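Local coordinates for hydroxyethylphosphonate dioxygenase (Streptomyces albus, PDB 6B9R), which catalyses the iron-dependent oxidative cleavage of 2-hydroxyethylphosphonate, a carbon-carbon bond-breaking step that yields hydroxymethylphosphonate, at residues A[26-31]-A[66-71]; A[39-44]-A[58-63]. All coordinates share one frame; numbering follows the deposited sequence.

Interaction 1: A[26-31]-A[66-71]. With 2HE ((2-hydroxyethyl)phosphonic acid), chain Q.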
loop_
_atom_site.group_PDB
_atom_site.type_symbol
_atom_site.label_atom_id
_atom_site.label_comp_id
_atom_site.label_asym_id
_atom_site.label_seq_id
_atom_site.Cartn_x
_atom_site.Cartn_y
_atom_site.Cartn_z
ATOM N N ASN A 26 -16.987 -1.556 14.477
ATOM C CA ASN A 26 -17.405 -0.214 14.071
ATOM C C ASN A 26 -17.590 -0.118 12.562
ATOM O O ASN A 26 -18.562 0.474 12.079
ATOM C CB ASN A 26 -16.377 0.824 14.516
ATOM C CG ASN A 26 -16.475 1.173 15.980
ATOM O OD1 ASN A 26 -17.426 0.800 16.673
ATOM N ND2 ASN A 26 -15.491 1.917 16.461
ATOM N N ASP A 27 -16.630 -0.659 11.794
ATOM C CA ASP A 27 -16.679 -0.534 10.341
ATOM C C ASP A 27 -17.861 -1.283 9.739
ATOM O O ASP A 27 -18.372 -0.881 8.688
ATOM C CB ASP A 27 -15.370 -1.036 9.724
ATOM C CG ASP A 27 -14.214 -0.089 9.966
ATOM O OD1 ASP A 27 -14.434 1.001 10.526
ATOM O OD2 ASP A 27 -13.082 -0.444 9.589
ATOM N N LEU A 28 -18.315 -2.351 10.390
ATOM C CA LEU A 28 -19.462 -3.121 9.941
ATOM C C LEU A 28 -20.767 -2.631 10.550
ATOM O O LEU A 28 -21.802 -3.282 10.371
ATOM C CB LEU A 28 -19.250 -4.614 10.259
ATOM C CG LEU A 28 -18.318 -5.289 9.233
ATOM C CD1 LEU A 28 -17.730 -6.607 9.754
ATOM C CD2 LEU A 28 -19.078 -5.552 7.941
ATOM N N LYS A 29 -20.742 -1.495 11.258
ATOM C CA LYS A 29 -21.919 -0.992 11.965
ATOM C C LYS A 29 -22.532 -2.078 12.850
ATOM O O LYS A 29 -23.756 -2.257 12.915
ATOM C CB LYS A 29 -22.938 -0.418 10.976
ATOM C CG LYS A 29 -22.352 0.674 10.058
ATOM C CD LYS A 29 -21.675 1.777 10.892
ATOM C CE LYS A 29 -21.392 3.055 10.088
ATOM N NZ LYS A 29 -20.354 2.856 9.046
ATOM N N ARG A 30 -21.666 -2.809 13.556
ATOM C CA ARG A 30 -22.074 -3.754 14.595
ATOM C C ARG A 30 -21.704 -3.165 15.954
ATOM O O ARG A 30 -20.516 -3.069 16.290
ATOM C CB ARG A 30 -21.400 -5.111 14.391
ATOM C CG ARG A 30 -21.562 -5.688 12.964
ATOM C CD ARG A 30 -23.047 -5.794 12.609
ATOM N NE ARG A 30 -23.383 -6.880 11.680
ATOM C CZ ARG A 30 -23.461 -6.751 10.356
ATOM N NH1 ARG A 30 -23.808 -7.796 9.616
ATOM N NH2 ARG A 30 -23.184 -5.588 9.767
ATOM N N ASN A 31 -22.701 -2.763 16.739
ATOM C CA ASN A 31 -22.383 -2.299 18.078
ATOM C C ASN A 31 -22.177 -3.522 18.967
ATOM O O ASN A 31 -22.191 -4.663 18.498
ATOM C CB ASN A 31 -23.448 -1.331 18.590
ATOM C CG ASN A 31 -24.814 -1.971 18.742
ATOM O OD1 ASN A 31 -24.959 -3.192 18.683
ATOM N ND2 ASN A 31 -25.826 -1.136 18.966
ATOM N N GLN A 66 -15.668 -15.998 9.510
ATOM C CA GLN A 66 -16.803 -16.732 8.969
ATOM C C GLN A 66 -18.081 -15.909 9.059
ATOM O O GLN A 66 -18.863 -15.867 8.101
ATOM C CB GLN A 66 -16.981 -18.067 9.703
ATOM C CG GLN A 66 -15.924 -19.108 9.380
ATOM N N ALA A 67 -18.313 -15.248 10.203
ATOM C CA ALA A 67 -19.549 -14.491 10.396
ATOM C C ALA A 67 -19.568 -13.184 9.615
ATOM O O ALA A 67 -20.633 -12.743 9.173
ATOM C CB ALA A 67 -19.756 -14.189 11.880
ATOM N N TRP A 68 -18.414 -12.557 9.424
ATOM C CA TRP A 68 -18.306 -11.235 8.837
ATOM C C TRP A 68 -17.500 -11.308 7.548
ATOM O O TRP A 68 -16.696 -12.230 7.362
ATOM C CB TRP A 68 -17.613 -10.257 9.799
ATOM C CG TRP A 68 -18.422 -9.801 10.972
ATOM C CD1 TRP A 68 -19.786 -9.848 11.114
ATOM C CD2 TRP A 68 -17.909 -9.227 12.181
ATOM N NE1 TRP A 68 -20.146 -9.326 12.341
ATOM C CE2 TRP A 68 -19.013 -8.952 13.018
ATOM C CE3 TRP A 68 -16.623 -8.930 12.643
ATOM C CZ2 TRP A 68 -18.868 -8.379 14.286
ATOM C CZ3 TRP A 68 -16.477 -8.368 13.901
ATOM C CH2 TRP A 68 -17.601 -8.101 14.709
ATOM N N PRO A 69 -17.680 -10.331 6.623
ATOM C CA PRO A 69 -16.895 -10.298 5.382
ATOM C C PRO A 69 -15.502 -9.712 5.570
ATOM O O PRO A 69 -15.108 -8.767 4.886
ATOM C CB PRO A 69 -17.747 -9.416 4.464
ATOM C CG PRO A 69 -18.391 -8.459 5.395
ATOM C CD PRO A 69 -18.740 -9.303 6.617
ATOM N N LEU A 70 -14.753 -10.262 6.519
ATOM C CA LEU A 70 -13.363 -9.865 6.683
ATOM C C LEU A 70 -12.500 -11.112 6.827
ATOM O O LEU A 70 -12.996 -12.248 6.879
ATOM C CB LEU A 70 -13.180 -8.911 7.874
ATOM C CG LEU A 70 -13.753 -9.253 9.258
ATOM C CD1 LEU A 70 -13.156 -10.512 9.897
ATOM C CD2 LEU A 70 -13.559 -8.064 10.177
ATOM N N ASN A 71 -11.188 -10.881 6.891
ATOM C CA ASN A 71 -10.192 -11.932 6.958
ATOM C C ASN A 71 -9.553 -11.980 8.335
ATOM O O ASN A 71 -9.484 -10.970 9.040
ATOM C CB ASN A 71 -9.116 -11.703 5.897
ATOM C CG ASN A 71 -9.712 -11.563 4.540
ATOM O OD1 ASN A 71 -10.109 -12.555 3.928
ATOM N ND2 ASN A 71 -9.831 -10.325 4.067
HETATM O O3 2HE Q . -23.307 7.260 12.626
HETATM P P 2HE Q . -23.268 6.558 11.186
HETATM O O1 2HE Q . -21.953 6.805 10.496
HETATM O O2 2HE Q . -23.519 4.987 11.425
HETATM C CA 2HE Q . -24.531 7.232 10.096
HETATM C CB 2HE Q . -24.243 6.613 8.742
HETATM O O4 2HE Q . -22.892 6.907 8.373
#
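L28 CD1 lies over one face of the W68 indole, offset toward its rim and 3.5 Å from W68 CG, in a CH-pi contact with the five-membered ring. The other methyl meets the proline ring tip to tip, L28 CD2 standing 3.9 Å from P69 CG; L28 CG is anti to the carbonyl carbon (chi1 -79°), which sets the branch point toward both neighbours. R30 slides past the indole in the opposite direction, its CG 4.0 Å from W68 NE1, with the guanidinium and ring planes 74° apart. Helix 10-27 ends here in a Schellman motif, R30 N bonding to A25 O and K29 N to N26 O, with K29 at positive phi. R30 NH2 adds a side-chain bond to L28 O at 2.8 Å. D38 OD2 joins the two side chains, accepting from W68 NE1 and forming a salt bridge with R30 NE. An alanine in place of W68 would probably leave the L28 methyl without its aromatic floor and D38 without the indole N-H. R30 NH1 also forms a salt bridge with D113 of the second subunit. K29 CE comes within 3.2 Å of 2HE O2, and the K29 ammonium makes a cation-pi contact with W449.

Interaction 2: A[39-44]-A[58-63]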
loop_
_atom_site.group_PDB
_atom_site.type_symbol
_atom_site.label_atom_id
_atom_site.label_comp_id
_atom_site.label_asym_id
_atom_site.label_seq_id
_atom_site.Cartn_x
_atom_site.Cartn_y
_atom_site.Cartn_z
ATOM N N LEU A 39 -21.020 -12.964 16.509
ATOM C CA LEU A 39 -19.860 -13.775 16.843
ATOM C C LEU A 39 -20.176 -14.904 17.812
ATOM O O LEU A 39 -19.267 -15.655 18.176
ATOM C CB LEU A 39 -18.748 -12.889 17.423
ATOM C CG LEU A 39 -18.240 -11.739 16.538
ATOM C CD1 LEU A 39 -17.270 -10.837 17.298
ATOM C CD2 LEU A 39 -17.565 -12.259 15.272
ATOM N N GLY A 40 -21.430 -15.046 18.234
ATOM C CA GLY A 40 -21.751 -16.046 19.236
ATOM C C GLY A 40 -21.074 -15.813 20.569
ATOM O O GLY A 40 -20.708 -16.774 21.247
ATOM N N LEU A 41 -20.884 -14.559 20.957
ATOM C CA LEU A 41 -20.317 -14.255 22.260
ATOM C C LEU A 41 -21.423 -14.123 23.300
ATOM O O LEU A 41 -22.580 -13.844 22.967
ATOM C CB LEU A 41 -19.506 -12.968 22.190
ATOM C CG LEU A 41 -18.302 -13.040 21.238
ATOM C CD1 LEU A 41 -17.662 -11.674 21.109
ATOM C CD2 LEU A 41 -17.296 -14.063 21.738
ATOM N N PRO A 42 -21.105 -14.336 24.574
ATOM C CA PRO A 42 -22.114 -14.138 25.629
ATOM C C PRO A 42 -22.651 -12.720 25.579
ATOM O O PRO A 42 -21.896 -11.772 25.321
ATOM C CB PRO A 42 -21.327 -14.395 26.924
ATOM C CG PRO A 42 -20.198 -15.301 26.504
ATOM C CD PRO A 42 -19.826 -14.839 25.109
ATOM N N PRO A 43 -23.959 -12.533 25.763
ATOM C CA PRO A 43 -24.494 -11.169 25.795
ATOM C C PRO A 43 -23.793 -10.342 26.866
ATOM O O PRO A 43 -23.483 -10.833 27.954
ATOM C CB PRO A 43 -25.979 -11.381 26.106
ATOM C CG PRO A 43 -26.273 -12.717 25.480
ATOM C CD PRO A 43 -25.034 -13.542 25.777
ATOM N N GLY A 44 -23.517 -9.085 26.529
ATOM C CA GLY A 44 -22.823 -8.185 27.423
ATOM C C GLY A 44 -21.307 -8.295 27.446
ATOM O O GLY A 44 -20.666 -7.493 28.132
ATOM N N TRP A 58 -7.505 -17.380 18.506
ATOM C CA TRP A 58 -7.588 -17.756 17.101
ATOM C C TRP A 58 -8.959 -18.322 16.775
ATOM O O TRP A 58 -9.460 -18.144 15.658
ATOM C CB TRP A 58 -6.484 -18.763 16.768
ATOM C CG TRP A 58 -6.536 -19.275 15.360
ATOM C CD1 TRP A 58 -6.799 -20.560 14.956
ATOM C CD2 TRP A 58 -6.333 -18.515 14.164
ATOM N NE1 TRP A 58 -6.770 -20.640 13.587
ATOM C CE2 TRP A 58 -6.484 -19.402 13.075
ATOM C CE3 TRP A 58 -6.040 -17.175 13.910
ATOM C CZ2 TRP A 58 -6.351 -18.987 11.751
ATOM C CZ3 TRP A 58 -5.901 -16.764 12.587
ATOM C CH2 TRP A 58 -6.059 -17.669 11.529
ATOM N N ASP A 59 -9.588 -18.993 17.736
ATOM C CA ASP A 59 -10.958 -19.449 17.531
ATOM C C ASP A 59 -11.880 -18.273 17.238
ATOM O O ASP A 59 -12.662 -18.307 16.280
ATOM C CB ASP A 59 -11.437 -20.235 18.749
ATOM C CG ASP A 59 -12.878 -20.700 18.611
ATOM O OD1 ASP A 59 -13.133 -21.578 17.762
ATOM O OD2 ASP A 59 -13.752 -20.188 19.343
ATOM N N LEU A 60 -11.785 -17.206 18.037
ATOM C CA LEU A 60 -12.686 -16.074 17.837
ATOM C C LEU A 60 -12.382 -15.360 16.528
ATOM O O LEU A 60 -13.298 -14.960 15.803
ATOM C CB LEU A 60 -12.604 -15.107 19.024
ATOM C CG LEU A 60 -13.399 -13.796 18.905
ATOM C CD1 LEU A 60 -14.867 -14.090 18.674
ATOM C CD2 LEU A 60 -13.233 -12.928 20.136
ATOM N N ILE A 61 -11.100 -15.217 16.197
ATOM C CA ILE A 61 -10.720 -14.589 14.937
ATOM C C ILE A 61 -11.208 -15.416 13.753
ATOM O O ILE A 61 -11.679 -14.868 12.750
ATOM C CB ILE A 61 -9.197 -14.372 14.911
ATOM C CG1 ILE A 61 -8.824 -13.293 15.933
ATOM C CG2 ILE A 61 -8.725 -14.001 13.501
ATOM C CD1 ILE A 61 -7.339 -12.982 15.976
ATOM N N SER A 62 -11.129 -16.745 13.861
ATOM C CA SER A 62 -11.648 -17.608 12.804
ATOM C C SER A 62 -13.162 -17.499 12.694
ATOM O O SER A 62 -13.706 -17.478 11.584
ATOM C CB SER A 62 -11.239 -19.059 13.057
ATOM O OG SER A 62 -9.830 -19.178 13.085
ATOM N N ARG A 63 -13.861 -17.440 13.837
ATOM C CA ARG A 63 -15.307 -17.260 13.806
ATOM C C ARG A 63 -15.684 -15.919 13.190
ATOM O O ARG A 63 -16.682 -15.822 12.460
ATOM C CB ARG A 63 -15.882 -17.383 15.220
ATOM C CG ARG A 63 -15.973 -18.827 15.700
ATOM C CD ARG A 63 -15.815 -18.924 17.206
ATOM N NE ARG A 63 -16.822 -18.156 17.931
ATOM C CZ ARG A 63 -16.717 -17.829 19.216
ATOM N NH1 ARG A 63 -17.672 -17.126 19.809
ATOM N NH2 ARG A 63 -15.644 -18.199 19.908
#
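R63 reaches across from helix 58-67 to the turn after helix 32-39, where its NH1 donates to L39 O at 2.7 Å. The donor lies in the carbonyl plane, with a C=O...N angle of 160°, while the oxygen is tilted somewhat out of the guanidinium plane. Arginine suits the place because its long chain can bend at chi3 (59°), which turns NE aside from the line of the chain. The second terminal nitrogen works within the helix: R63 NH2 makes a salt bridge with D59 OD2, one turn earlier, at 2.8 Å and close to the guanidinium plane. One residue thus grips a backbone carbonyl with one nitrogen and a carboxylate with the other, which is likely to fix the rotation of the group.

Beneath this plane lies L60, whose CD1 sits over the centre of one guanidinium face. L60 CG is anti to the backbone N (chi1 175°), and its CD1 continues to L41, the two leucines crossing at about a right angle with L41 CD2 3.9 Å from L60 CD1. The same L41 methyl lies 3.6 Å from R63 NH1, putting apolar carbon beside the charged group. G40, the first residue past the helix, takes a positive phi that glycine adopts readily; a CB there would point toward R63, about 3.9 Å from its NH1.

On another side of helix 58-67, W58 stacks on W58 of the second subunit. F46 and Y49 of helix 46-51 pack on the leucines, F46 touching L39 and L41, Y49 touching L41 and L60. The contact thus pins the loop between helices 32-39 and 46-51 to helix 58-67, within the helical N-terminal part of the chain that precedes its beta strands.

How the interactions relate
Both contacts draw on helix 58-67, interaction 2 using its first turns and interaction 1 the end and the loop that follows; their centres lie 12 Å apart. They meet where W68 CH2 packs 3.8 Å from L39 CD1, so the indole serves as a bridge between them. Both are largely buried, but interaction 2 has an exposed glycine and a partly exposed arginine at its margin, and its cross-segment chemistry combines a hydrogen bond with leucine packing. Interaction 1 joins its segments through apolar and CH-pi packing, with its charges turned to D38 and the second subunit. It has many second-subunit partners, whereas in interaction 2 only W58, which takes no part in the contact, reaches that subunit.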